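Local coordinates for protein uncharacterized esterase YxiM (Bacillus subtilis, PDB 2O14) that belongs to the GDSL lipolytic family and probably hydrolyses ester bonds, with a galactose-binding-like beta domain beside its hydrolase domain, at residues A[182-187]-A[340-345]. Numbering follows the deposited sequence.
Sequences SKQAGW and TLHPNR
The guanidinium of R345 meets S182 at its edge: the carbonyl oxygen of S182 lies close to the guanidinium plane, and S182 CA sits at the same rim. R345 NE donates to S182 O over 2.8 Å, with 157° at the hydrogen, while NH2 reaches S182 OG at 2.9 Å in a weak, bent bond. The arginine chain runs extended through CD, then turns about CG-CD (chi3 -73°), which sets NE facing that carbonyl. NH2 also donates to L179 O, so the group ties together two points of the loop after strand 164-169. S182 OG in turn gives its proton to Q184 O at 2.7 Å, nearly along the C=O axis. An alanine at R345 would probably leave S182 O without its NE donor and L179 O and S182 OG without NH2, letting this loop shift against helix 345-361. The arginine backbone adds a further link, R345 N to K183 O at 3.2 Å, at the first turn of that helix, where N344 is the N-cap, its OD1 accepting from G347 N. Farther along, the amide of Q184 approaches H342 obliquely, the two planes 40° apart, with NE2 3.5 Å from H342 CB. A water bridges Q184 NE2 and P343 O. H342, by similarity a catalytic residue of this SGNH-type hydrolase, is hydrogen-bonded through ND1 to D339 OD2 and touches the probable nucleophile S171. The chemistry is divided: hydrogen bonds from the guanidinium and backbone of R345 join the loop to the helix start, while an amide and a water lie beside the probable catalytic histidine.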
ATOM      1  N   SER A 182      -1.128  10.764  10.568  1.00 31.21           N
ATOM      2  CA  SER A 182      -2.528  10.702  10.162  1.00 28.64           C
ATOM      3  C   SER A 182      -3.504  10.372  11.285  1.00 28.75           C
ATOM      4  O   SER A 182      -3.285   9.454  12.079  1.00 27.64           O
ATOM      5  CB  SER A 182      -2.710   9.703   9.009  1.00 27.17           C
ATOM      6  OG  SER A 182      -2.278   8.399   9.359  1.00 25.96           O
ATOM      7  N   LYS A 183      -4.585  11.145  11.333  1.00 34.09           N
ATOM      8  CA  LYS A 183      -5.644  10.988  12.322  1.00 35.20           C
ATOM      9  C   LYS A 183      -6.338   9.640  12.105  1.00 33.23           C
ATOM     10  O   LYS A 183      -6.774   8.988  13.053  1.00 32.60           O
ATOM     11  CB  LYS A 183      -6.646  12.135  12.166  1.00 56.68           C
ATOM     12  CG  LYS A 183      -7.783  12.150  13.168  1.00 60.98           C
ATOM     13  CD  LYS A 183      -8.758  13.271  12.831  1.00 64.42           C
ATOM     14  CE  LYS A 183      -9.896  13.349  13.834  1.00 67.71           C
ATOM     15  NZ  LYS A 183     -10.876  14.412  13.467  1.00 70.84           N
ATOM     16  N   GLN A 184      -6.432   9.240  10.842  1.00 31.10           N
ATOM     17  CA  GLN A 184      -7.044   7.974  10.466  1.00 29.16           C
ATOM     18  C   GLN A 184      -5.925   7.041  10.017  1.00 28.89           C
ATOM     19  O   GLN A 184      -4.839   7.496   9.651  1.00 27.73           O
ATOM     20  CB  GLN A 184      -8.027   8.185   9.311  1.00 27.81           C
ATOM     21  CG  GLN A 184      -8.915   6.981   9.016  1.00 28.39           C
ATOM     22  CD  GLN A 184      -9.889   7.234   7.877  1.00 29.55           C
ATOM     23  OE1 GLN A 184     -10.169   8.383   7.528  1.00 29.19           O
ATOM     24  NE2 GLN A 184     -10.424   6.161   7.303  1.00 30.62           N
ATOM     25  N   ALA A 185      -6.184   5.739  10.046  1.00 27.49           N
ATOM     26  CA  ALA A 185      -5.186   4.767   9.619  1.00 25.55           C
ATOM     27  C   ALA A 185      -5.772   3.367   9.443  1.00 24.05           C
ATOM     28  O   ALA A 185      -6.783   3.021  10.053  1.00 22.76           O
ATOM     29  CB  ALA A 185      -4.034   4.733  10.621  1.00 18.80           C
ATOM     30  N   GLY A 186      -5.142   2.574   8.582  1.00 21.28           N
ATOM     31  CA  GLY A 186      -5.589   1.210   8.366  1.00 21.01           C
ATOM     32  C   GLY A 186      -4.644   0.392   9.217  1.00 19.94           C
ATOM     33  O   GLY A 186      -3.512   0.818   9.422  1.00 20.13           O
ATOM     34  N   TRP A 187      -5.064  -0.765   9.715  1.00 25.31           N
ATOM     35  CA  TRP A 187      -4.153  -1.522  10.565  1.00 25.12           C
ATOM     36  C   TRP A 187      -2.910  -2.021   9.842  1.00 24.18           C
ATOM     37  O   TRP A 187      -1.917  -2.357  10.479  1.00 24.68           O
ATOM     38  CB  TRP A 187      -4.870  -2.675  11.292  1.00 22.00           C
ATOM     39  CG  TRP A 187      -5.352  -3.835  10.464  1.00 23.67           C
ATOM     40  CD1 TRP A 187      -6.616  -4.036   9.987  1.00 23.71           C
ATOM     41  CD2 TRP A 187      -4.603  -5.008  10.119  1.00 23.91           C
ATOM     42  NE1 TRP A 187      -6.704  -5.266   9.376  1.00 23.02           N
ATOM     43  CE2 TRP A 187      -5.482  -5.882   9.443  1.00 23.94           C
ATOM     44  CE3 TRP A 187      -3.273  -5.406  10.320  1.00 24.32           C
ATOM     45  CZ2 TRP A 187      -5.075  -7.133   8.966  1.00 25.90           C
ATOM     46  CZ3 TRP A 187      -2.867  -6.651   9.847  1.00 25.17           C
ATOM     47  CH2 TRP A 187      -3.768  -7.498   9.177  1.00 26.11           C
ATOM     48  N   THR A 340     -18.732   4.794  12.232  1.00 31.72           N
ATOM     49  CA  THR A 340     -18.696   3.481  12.868  1.00 32.12           C
ATOM     50  C   THR A 340     -18.009   2.399  12.043  1.00 31.29           C
ATOM     51  O   THR A 340     -17.969   1.239  12.453  1.00 31.99           O
ATOM     52  CB  THR A 340     -20.115   2.987  13.199  1.00 39.45           C
ATOM     53  OG1 THR A 340     -20.834   2.752  11.980  1.00 41.61           O
ATOM     54  CG2 THR A 340     -20.856   4.023  14.033  1.00 39.90           C
ATOM     55  N   LEU A 341     -17.467   2.766  10.887  1.00 30.60           N
ATOM     56  CA  LEU A 341     -16.813   1.777  10.037  1.00 29.07           C
ATOM     57  C   LEU A 341     -15.297   1.900   9.969  1.00 27.69           C
ATOM     58  O   LEU A 341     -14.592   0.894   9.970  1.00 27.49           O
ATOM     59  CB  LEU A 341     -17.384   1.843   8.618  1.00 31.84           C
ATOM     60  CG  LEU A 341     -16.819   0.823   7.619  1.00 31.80           C
ATOM     61  CD1 LEU A 341     -17.185  -0.588   8.061  1.00 29.74           C
ATOM     62  CD2 LEU A 341     -17.381   1.101   6.226  1.00 30.62           C
ATOM     63  N   HIS A 342     -14.797   3.129   9.917  1.00 32.29           N
ATOM     64  CA  HIS A 342     -13.360   3.367   9.809  1.00 33.46           C
ATOM     65  C   HIS A 342     -12.613   3.583  11.118  1.00 32.81           C
ATOM     66  O   HIS A 342     -12.894   4.525  11.862  1.00 33.13           O
ATOM     67  CB  HIS A 342     -13.104   4.562   8.886  1.00 28.30           C
ATOM     68  CG  HIS A 342     -13.741   4.424   7.540  1.00 27.29           C
ATOM     69  ND1 HIS A 342     -14.749   5.257   7.106  1.00 27.16           N
ATOM     70  CD2 HIS A 342     -13.539   3.526   6.548  1.00 27.28           C
ATOM     71  CE1 HIS A 342     -15.140   4.878   5.902  1.00 27.79           C
ATOM     72  NE2 HIS A 342     -14.422   3.830   5.540  1.00 27.44           N
ATOM     73  N   PRO A 343     -11.641   2.708  11.415  1.00 34.64           N
ATOM     74  CA  PRO A 343     -10.861   2.837  12.647  1.00 33.86           C
ATOM     75  C   PRO A 343      -9.991   4.085  12.559  1.00 34.76           C
ATOM     76  O   PRO A 343      -9.665   4.538  11.457  1.00 33.44           O
ATOM     77  CB  PRO A 343     -10.002   1.571  12.653  1.00 23.81           C
ATOM     78  CG  PRO A 343     -10.799   0.598  11.841  1.00 24.60           C
ATOM     79  CD  PRO A 343     -11.309   1.455  10.716  1.00 23.36           C
ATOM     80  N   ASN A 344      -9.641   4.658  13.706  1.00 25.67           N
ATOM     81  CA  ASN A 344      -8.755   5.814  13.706  1.00 25.96           C
ATOM     82  C   ASN A 344      -7.381   5.217  13.971  1.00 25.62           C
ATOM     83  O   ASN A 344      -7.232   3.994  13.963  1.00 25.46           O
ATOM     84  CB  ASN A 344      -9.122   6.817  14.807  1.00 30.35           C
ATOM     85  CG  ASN A 344      -9.233   6.174  16.177  1.00 29.69           C
ATOM     86  OD1 ASN A 344      -8.453   5.290  16.535  1.00 29.34           O
ATOM     87  ND2 ASN A 344     -10.202   6.632  16.960  1.00 30.53           N
ATOM     88  N   ARG A 345      -6.380   6.054  14.208  1.00 32.52           N
ATOM     89  CA  ARG A 345      -5.039   5.542  14.463  1.00 32.64           C
ATOM     90  C   ARG A 345      -5.011   4.559  15.641  1.00 33.40           C
ATOM     91  O   ARG A 345      -4.406   3.484  15.548  1.00 33.82           O
ATOM     92  CB  ARG A 345      -4.075   6.708  14.710  1.00 31.98           C
ATOM     93  CG  ARG A 345      -2.642   6.289  15.024  1.00 29.65           C
ATOM     94  CD  ARG A 345      -1.710   7.481  14.947  1.00 31.02           C
ATOM     95  NE  ARG A 345      -1.477   7.893  13.565  1.00 33.90           N
ATOM     96  CZ  ARG A 345      -0.569   7.344  12.764  1.00 32.48           C
ATOM     97  NH1 ARG A 345       0.201   6.363  13.209  1.00 30.79           N
ATOM     98  NH2 ARG A 345      -0.440   7.766  11.515  1.00 33.04           N
TER
HETATM   99  O   HOH W   1      -9.849   3.571   8.670  1.00 23.86           O